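Local structure of 3'3'-cGAMP-specific phosphodiesterase 3 (Vibrio cholerae O1 biovar El Tor str. N16961, 5Z7C) at residues E24-L29 and L68-L73; D156-L161 and A166-I171; R310-S315 and F448-A453. The protein is an HD-domain phosphodiesterase by fold, a largely helical chain with two regions of HD-type sequence. The protein carries 2 engineered substitutions. One frame throughout, in Å; residues are numbered along the deposited sequence.

Interaction 1: residues E24-L29 and L68-L73; sequences ELMISL and LFFTLL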
# COMPACT_ATOMS: atom_id res chain seq x y z
N GLU A 24 14.41 -0.13 -0.68
CA GLU A 24 13.90 -1.47 -0.72
C GLU A 24 12.57 -1.63 -0.04
O GLU A 24 11.70 -2.30 -0.54
CB GLU A 24 14.90 -2.37 -0.04
CG GLU A 24 14.88 -3.75 -0.51
CD GLU A 24 15.62 -4.64 0.41
OE1 GLU A 24 16.59 -5.25 -0.03
OE2 GLU A 24 15.24 -4.71 1.59
N LEU A 25 12.44 -1.07 1.13
CA LEU A 25 11.20 -1.13 1.84
C LEU A 25 10.10 -0.39 1.14
O LEU A 25 8.98 -0.82 1.18
CB LEU A 25 11.34 -0.65 3.27
CG LEU A 25 10.11 -1.02 4.08
CD1 LEU A 25 9.90 -2.47 4.01
CD2 LEU A 25 10.17 -0.57 5.46
N MET A 26 10.39 0.75 0.55
CA MET A 26 9.36 1.50 -0.14
C MET A 26 8.82 0.75 -1.30
O MET A 26 7.65 0.77 -1.53
CB MET A 26 9.90 2.81 -0.66
CG MET A 26 9.89 3.90 0.32
SD MET A 26 8.32 4.22 0.93
CE MET A 26 8.65 4.78 2.51
N ILE A 27 9.66 0.08 -2.03
CA ILE A 27 9.21 -0.62 -3.19
C ILE A 27 8.24 -1.66 -2.73
O ILE A 27 7.24 -1.88 -3.35
CB ILE A 27 10.39 -1.23 -3.90
CG1 ILE A 27 11.21 -0.13 -4.54
CG2 ILE A 27 9.96 -2.18 -4.95
CD1 ILE A 27 12.28 -0.58 -5.42
N SER A 28 8.57 -2.35 -1.67
CA SER A 28 7.73 -3.41 -1.21
C SER A 28 6.41 -2.93 -0.73
O SER A 28 5.40 -3.50 -1.02
CB SER A 28 8.42 -4.08 -0.06
OG SER A 28 9.21 -5.14 -0.52
N LEU A 29 6.43 -1.91 0.09
CA LEU A 29 5.23 -1.36 0.63
C LEU A 29 4.43 -0.76 -0.47
O LEU A 29 3.24 -0.79 -0.45
CB LEU A 29 5.56 -0.29 1.65
CG LEU A 29 6.07 -0.79 2.98
CD1 LEU A 29 6.07 0.29 3.98
CD2 LEU A 29 5.30 -1.95 3.46
N LEU A 68 12.72 12.37 -7.51
CA LEU A 68 11.92 11.79 -8.54
C LEU A 68 11.61 10.35 -8.28
O LEU A 68 10.55 9.88 -8.57
CB LEU A 68 12.60 11.95 -9.88
CG LEU A 68 11.84 11.35 -11.04
CD1 LEU A 68 10.61 12.13 -11.26
CD2 LEU A 68 12.67 11.36 -12.23
N PHE A 69 12.57 9.63 -7.74
CA PHE A 69 12.43 8.22 -7.55
C PHE A 69 11.30 7.94 -6.62
O PHE A 69 10.52 7.06 -6.82
CB PHE A 69 13.72 7.74 -6.91
CG PHE A 69 13.77 6.30 -6.61
CD1 PHE A 69 13.96 5.40 -7.58
CD2 PHE A 69 13.66 5.86 -5.34
CE1 PHE A 69 14.01 4.11 -7.29
CE2 PHE A 69 13.70 4.58 -5.07
CZ PHE A 69 13.88 3.70 -6.05
N PHE A 70 11.27 8.67 -5.54
CA PHE A 70 10.21 8.59 -4.59
C PHE A 70 8.87 9.12 -5.05
O PHE A 70 7.86 8.54 -4.76
CB PHE A 70 10.69 9.06 -3.23
CG PHE A 70 11.71 8.15 -2.65
CD1 PHE A 70 11.40 6.89 -2.29
CD2 PHE A 70 13.00 8.55 -2.51
CE1 PHE A 70 12.33 6.07 -1.79
CE2 PHE A 70 13.92 7.71 -2.00
CZ PHE A 70 13.58 6.48 -1.66
N THR A 71 8.87 10.19 -5.82
CA THR A 71 7.63 10.75 -6.28
C THR A 71 6.97 9.67 -7.08
O THR A 71 5.80 9.45 -6.96
CB THR A 71 7.88 11.96 -7.17
OG1 THR A 71 8.29 13.05 -6.37
CG2 THR A 71 6.66 12.39 -7.86
N LEU A 72 7.73 8.98 -7.91
CA LEU A 72 7.17 7.96 -8.75
C LEU A 72 6.59 6.83 -7.97
O LEU A 72 5.57 6.31 -8.32
CB LEU A 72 8.23 7.41 -9.68
CG LEU A 72 8.71 8.33 -10.77
CD1 LEU A 72 10.01 7.87 -11.27
CD2 LEU A 72 7.73 8.35 -11.89
N LEU A 73 7.29 6.38 -6.97
CA LEU A 73 6.86 5.31 -6.11
C LEU A 73 5.65 5.63 -5.29
O LEU A 73 4.81 4.81 -5.07
CB LEU A 73 8.01 4.89 -5.21
CG LEU A 73 9.27 4.28 -5.80
CD1 LEU A 73 10.29 4.09 -4.78
CD2 LEU A 73 8.98 3.00 -6.43
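Met26 lays its CG beside the ring of Phe70, 3.9 Å from CE1, and this is the tightest point between segments 24-29 and 68-73. The approach to the ring is oblique, while the two side chains as wholes cross at about a right angle. Met26 first turns beside its own backbone N (chi1 -84°), which carries CG toward the neighbouring helix; a second bend, at chi2 -58°, then swings the sulfur and methyl elsewhere, so the touching is done by CB and CG. Its CB also stands 4.3 Å from Leu73 CD1. The other methyl of that leucine, CD2, lies 4.3 Å from Ile27 CG1, so the forked end of Leu73 spans both residues of the partner helix. Phe70 is backed within its own helix by Phe69, whose CD2 sits over the centre of the ring, 3.6 Å above its plane.

The backbones stay well separated: the short axes approach no closer than 10.8 Å, at 19°, and no hydrogen bond joins them. Contact therefore comes through side chains alone, and all four residues involved are buried. The solvent side of segment 24-29 lies at Glu24, which points away from the partner helix, and at Ser28; both are partly exposed. The buried group is closed by further helices, with Ile279 of helix 273-290 against Met26 and Cys48 of helix 43-56 against Leu73. Segments 24-29 and 68-73, nearly parallel and meeting through apolar side chains, are in keeping with the all-helical bundle architecture of HD-domain proteins.

Interaction 2: residues D156-L161 and A166-I171; sequences DVAREL and AVAQGI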
# COMPACT_ATOMS: atom_id res chain seq x y z
N ASP A 156 0.72 14.64 1.78
CA ASP A 156 0.88 14.51 3.20
C ASP A 156 1.66 13.30 3.61
O ASP A 156 2.38 13.34 4.57
CB ASP A 156 -0.46 14.54 3.88
CG ASP A 156 -0.83 15.91 4.34
OD1 ASP A 156 0.03 16.81 4.34
OD2 ASP A 156 -1.99 16.10 4.72
N VAL A 157 1.47 12.21 2.90
CA VAL A 157 2.20 11.03 3.22
C VAL A 157 3.67 11.32 3.00
O VAL A 157 4.50 10.95 3.79
CB VAL A 157 1.74 9.89 2.36
CG1 VAL A 157 2.63 8.72 2.49
CG2 VAL A 157 0.42 9.48 2.77
N ALA A 158 3.98 11.99 1.92
CA ALA A 158 5.35 12.19 1.56
C ALA A 158 6.02 12.97 2.63
O ALA A 158 7.13 12.70 2.99
CB ALA A 158 5.43 12.92 0.29
N ARG A 159 5.35 13.97 3.13
CA ARG A 159 5.91 14.78 4.19
C ARG A 159 6.11 13.97 5.45
O ARG A 159 7.09 14.14 6.13
CB ARG A 159 5.03 15.98 4.45
CG ARG A 159 4.98 16.91 3.30
CD ARG A 159 4.50 18.27 3.70
NE ARG A 159 4.33 19.11 2.54
CZ ARG A 159 3.18 19.26 1.90
NH1 ARG A 159 2.12 18.63 2.32
NH2 ARG A 159 3.12 20.02 0.85
N GLU A 160 5.18 13.11 5.76
CA GLU A 160 5.27 12.32 6.96
C GLU A 160 6.46 11.44 6.86
O GLU A 160 7.13 11.18 7.82
CB GLU A 160 4.02 11.51 7.17
CG GLU A 160 3.61 11.46 8.60
CD GLU A 160 2.38 10.65 8.81
OE1 GLU A 160 1.48 10.73 7.96
OE2 GLU A 160 2.30 9.93 9.81
N LEU A 161 6.75 11.00 5.66
CA LEU A 161 7.82 10.09 5.43
C LEU A 161 9.12 10.81 5.27
O LEU A 161 10.13 10.21 5.00
CB LEU A 161 7.55 9.26 4.21
CG LEU A 161 6.32 8.40 4.25
CD1 LEU A 161 6.25 7.69 2.99
CD2 LEU A 161 6.46 7.43 5.31
N ALA A 166 9.58 19.02 -2.60
CA ALA A 166 9.53 18.81 -4.00
C ALA A 166 8.82 17.53 -4.28
O ALA A 166 8.07 17.43 -5.21
CB ALA A 166 10.87 18.77 -4.53
N VAL A 167 9.11 16.51 -3.50
CA VAL A 167 8.43 15.24 -3.67
C VAL A 167 6.97 15.36 -3.37
O VAL A 167 6.15 14.86 -4.07
CB VAL A 167 9.02 14.17 -2.76
CG1 VAL A 167 8.32 12.89 -2.94
CG2 VAL A 167 10.42 13.97 -3.08
N ALA A 168 6.65 16.02 -2.29
CA ALA A 168 5.28 16.19 -1.91
C ALA A 168 4.60 16.99 -2.95
O ALA A 168 3.49 16.72 -3.35
CB ALA A 168 5.22 16.90 -0.64
N GLN A 169 5.28 18.01 -3.41
CA GLN A 169 4.74 18.82 -4.43
C GLN A 169 5.23 18.07 -5.57
O GLN A 169 6.42 17.99 -5.78
CB GLN A 169 5.45 20.14 -4.39
CG GLN A 169 4.91 21.12 -5.32
CD GLN A 169 3.64 21.68 -4.81
OE1 GLN A 169 3.47 21.84 -3.62
NE2 GLN A 169 2.72 21.99 -5.72
N GLY A 170 4.35 17.43 -6.29
CA GLY A 170 4.80 16.61 -7.36
C GLY A 170 4.27 15.26 -7.12
O GLY A 170 4.53 14.37 -7.87
N ILE A 171 3.56 15.10 -6.03
CA ILE A 171 2.63 14.03 -5.88
C ILE A 171 1.34 14.81 -6.00
O ILE A 171 0.37 14.35 -6.53
CB ILE A 171 2.73 13.41 -4.51
CG1 ILE A 171 3.98 12.56 -4.45
CG2 ILE A 171 1.61 12.50 -4.29
CD1 ILE A 171 4.17 11.90 -3.16
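With CG turned beside the backbone N (chi1 -64°) and the chain extended onward to NE, Arg159 runs out along Ala168, while Ile171, its CG1 likewise beside the backbone N and its CD1 reached by an anti chi2 of -179°, extends toward Ala158. These groups close a tight turn between two helices of the HD region, where helix 141-160 passes through a few linking residues into the short helix 165-168.

Small residues allow the close approach: Ala158 CA and Ala168 CA are 5.3 Å apart. The methyls follow, with Ala158 CB 4.1 Å from Ala168 CB. Ala158 CB lies at the centre of the contact. Ile171 CD1 comes to 3.8 Å from it, and Val167 CG1 borders it at 4.3 Å, so one methyl is met by three residues of the partner segment. All four of these residues are buried, and no hydrogen bond crosses between the segments.

Arg159 forms the exposed margin. Its aliphatic CG packs 3.9 Å from Ala168 CB, and the guanidinium then continues over the same methyl. The charged end is held from two sides of the sequence. Asp156 OD1, one helical turn earlier, lies in the guanidinium plane at its edge and makes a salt bridge to NH1 at 3.4 Å; Glu165, at the start of the next helix, pairs with NH2. Together the two carboxylates would limit rotation of the group and probably offset its charge. Beneath this plane, Ala168 CB lies 3.8 Å from one guanidinium face, displaced toward the rim.

Interaction 3: residues R310-S315 and F448-A453; sequences RQLAIS and FAALAA. Engineered in segment 448-453: Ala452 (natural residue Lys), Ala453 (natural residue Lys).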
# COMPACT_ATOMS: atom_id res chain seq x y z
N ARG A 310 4.50 -12.48 24.31
CA ARG A 310 4.94 -12.37 25.68
C ARG A 310 4.92 -13.73 26.31
O ARG A 310 5.76 -14.08 27.11
CB ARG A 310 4.04 -11.44 26.45
CG ARG A 310 4.05 -10.02 25.97
CD ARG A 310 3.30 -9.14 26.91
NE ARG A 310 3.11 -7.80 26.38
CZ ARG A 310 2.70 -6.79 27.11
NH1 ARG A 310 2.41 -6.96 28.38
NH2 ARG A 310 2.56 -5.60 26.57
N GLN A 311 3.92 -14.50 25.96
CA GLN A 311 3.79 -15.84 26.48
C GLN A 311 4.93 -16.72 26.04
O GLN A 311 5.35 -17.59 26.77
CB GLN A 311 2.46 -16.44 26.09
CG GLN A 311 1.34 -16.01 26.98
CD GLN A 311 1.66 -16.15 28.44
OE1 GLN A 311 1.75 -17.24 28.96
NE2 GLN A 311 1.83 -15.04 29.11
N LEU A 312 5.42 -16.50 24.84
CA LEU A 312 6.48 -17.31 24.29
C LEU A 312 7.82 -16.80 24.72
O LEU A 312 8.83 -17.31 24.32
CB LEU A 312 6.43 -17.29 22.79
CG LEU A 312 5.18 -17.91 22.23
CD1 LEU A 312 5.25 -17.96 20.77
CD2 LEU A 312 5.04 -19.26 22.79
N ALA A 313 7.82 -15.78 25.54
CA ALA A 313 9.06 -15.23 26.03
C ALA A 313 9.95 -14.78 24.90
O ALA A 313 11.15 -14.97 24.93
CB ALA A 313 9.74 -16.24 26.86
N ILE A 314 9.36 -14.17 23.89
CA ILE A 314 10.11 -13.56 22.82
C ILE A 314 10.76 -12.28 23.32
O ILE A 314 10.27 -11.64 24.22
CB ILE A 314 9.24 -13.40 21.58
CG1 ILE A 314 9.18 -14.72 20.85
CG2 ILE A 314 9.78 -12.38 20.64
CD1 ILE A 314 7.90 -15.03 20.32
N SER A 315 11.87 -11.93 22.71
CA SER A 315 12.69 -10.82 23.14
C SER A 315 12.02 -9.53 22.83
O SER A 315 11.17 -9.48 21.98
CB SER A 315 14.01 -10.83 22.40
OG SER A 315 13.80 -10.56 21.04
N PHE A 448 -1.19 -21.37 19.90
CA PHE A 448 -2.53 -21.49 20.42
C PHE A 448 -2.52 -21.56 21.92
O PHE A 448 -3.36 -21.00 22.56
CB PHE A 448 -3.23 -22.71 19.92
CG PHE A 448 -4.47 -23.00 20.66
CD1 PHE A 448 -5.66 -22.46 20.26
CD2 PHE A 448 -4.44 -23.77 21.79
CE1 PHE A 448 -6.79 -22.70 20.95
CE2 PHE A 448 -5.58 -24.01 22.48
CZ PHE A 448 -6.75 -23.47 22.06
N ALA A 449 -1.57 -22.27 22.48
CA ALA A 449 -1.49 -22.34 23.91
C ALA A 449 -1.13 -21.01 24.47
O ALA A 449 -1.67 -20.58 25.46
CB ALA A 449 -0.46 -23.33 24.28
N ALA A 450 -0.18 -20.37 23.84
CA ALA A 450 0.27 -19.08 24.30
C ALA A 450 -0.85 -18.08 24.22
O ALA A 450 -0.96 -17.22 25.06
CB ALA A 450 1.43 -18.63 23.51
N LEU A 451 -1.67 -18.19 23.20
CA LEU A 451 -2.77 -17.29 23.07
C LEU A 451 -3.67 -17.47 24.25
O LEU A 451 -4.08 -16.53 24.87
CB LEU A 451 -3.54 -17.62 21.81
CG LEU A 451 -4.76 -16.79 21.54
CD1 LEU A 451 -4.42 -15.39 21.72
CD2 LEU A 451 -5.26 -17.03 20.18
N ALA A 452 -3.98 -18.72 24.55
CA ALA A 452 -4.90 -19.04 25.60
C ALA A 452 -4.36 -18.59 26.92
O ALA A 452 -5.07 -18.01 27.71
CB ALA A 452 -5.12 -20.47 25.64
N ALA A 453 -3.11 -18.85 27.15
CA ALA A 453 -2.54 -18.49 28.40
C ALA A 453 -2.62 -17.00 28.54
O ALA A 453 -2.95 -16.50 29.59
CB ALA A 453 -1.14 -18.92 28.45
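Gln311 and Ala450 bring their CA atoms within 5.3 Å where helix 297-311 ends in a Schellman motif, Ala313 taking a positive phi of 58° so that the chain leaves helix 297-311 and moves off from helix 446-456. Just before that turn, two successive side chains reach the partner helix. Gln311 starts toward it, with CB about 3.5 Å from Ala450 CB. Its CG stands beside its own backbone N and lies 3.2 Å from Ala450 O, a plain contact. The bend at chi2 (-49°) folds the amide along helix 446-456, where OE1 comes to 3.4 Å from Ala453 CB. No hydrogen bond is formed across the segments, so the polar side chain contributes here through its carbon chain and by plain contact of its oxygen. Ala453 is an engineered residue, lysine in the natural sequence, and the meeting with Gln311 OE1 therefore describes this construct.

Leu312 approaches Ala450 along a second line. It sets CD2 at 3.7 Å from Ala450 CB, and that buried methyl is thus shared between the hydrocarbon parts of Gln311 and Leu312. Ala450 is the buried residue of the contact, while Gln311, Leu312 and Ala453 are partly exposed, with the amide of Gln311 on the Ala453 side. Beyond the turn, Ser315 serves as N-cap of helix 316-328, its OG bonded to the backbone N of Asp318.

Among the surrounding helices, Ile308 of helix 297-311 adds to the packing on Ala450, helix 397-416 offers Ile406 to Leu312 and Thr409 and Phe413 to Leu451, and helix 428-437 lies against Phe448.

Overall arrangement
The three contacts follow one another along the chain, each closing before the next opens. Interactions 1 and 2 are neighbours, their centres 12 Å apart, and they touch directly: Met26 CE packs on Leu161 CD1 at 3.8 Å, and Thr71 meets Val167. Helix 62-73 thus links the two, and helix 273-290 packs against both. Interaction 3 stands apart, with centres 36 Å and 40 Å from the others and nearest atoms about 19 Å and 23 Å away. It joins helix 297-311 to helix 446-456, the last helix of the chain. The distances indicate two separate packing regions, consistent with two HD-type units in a single chain.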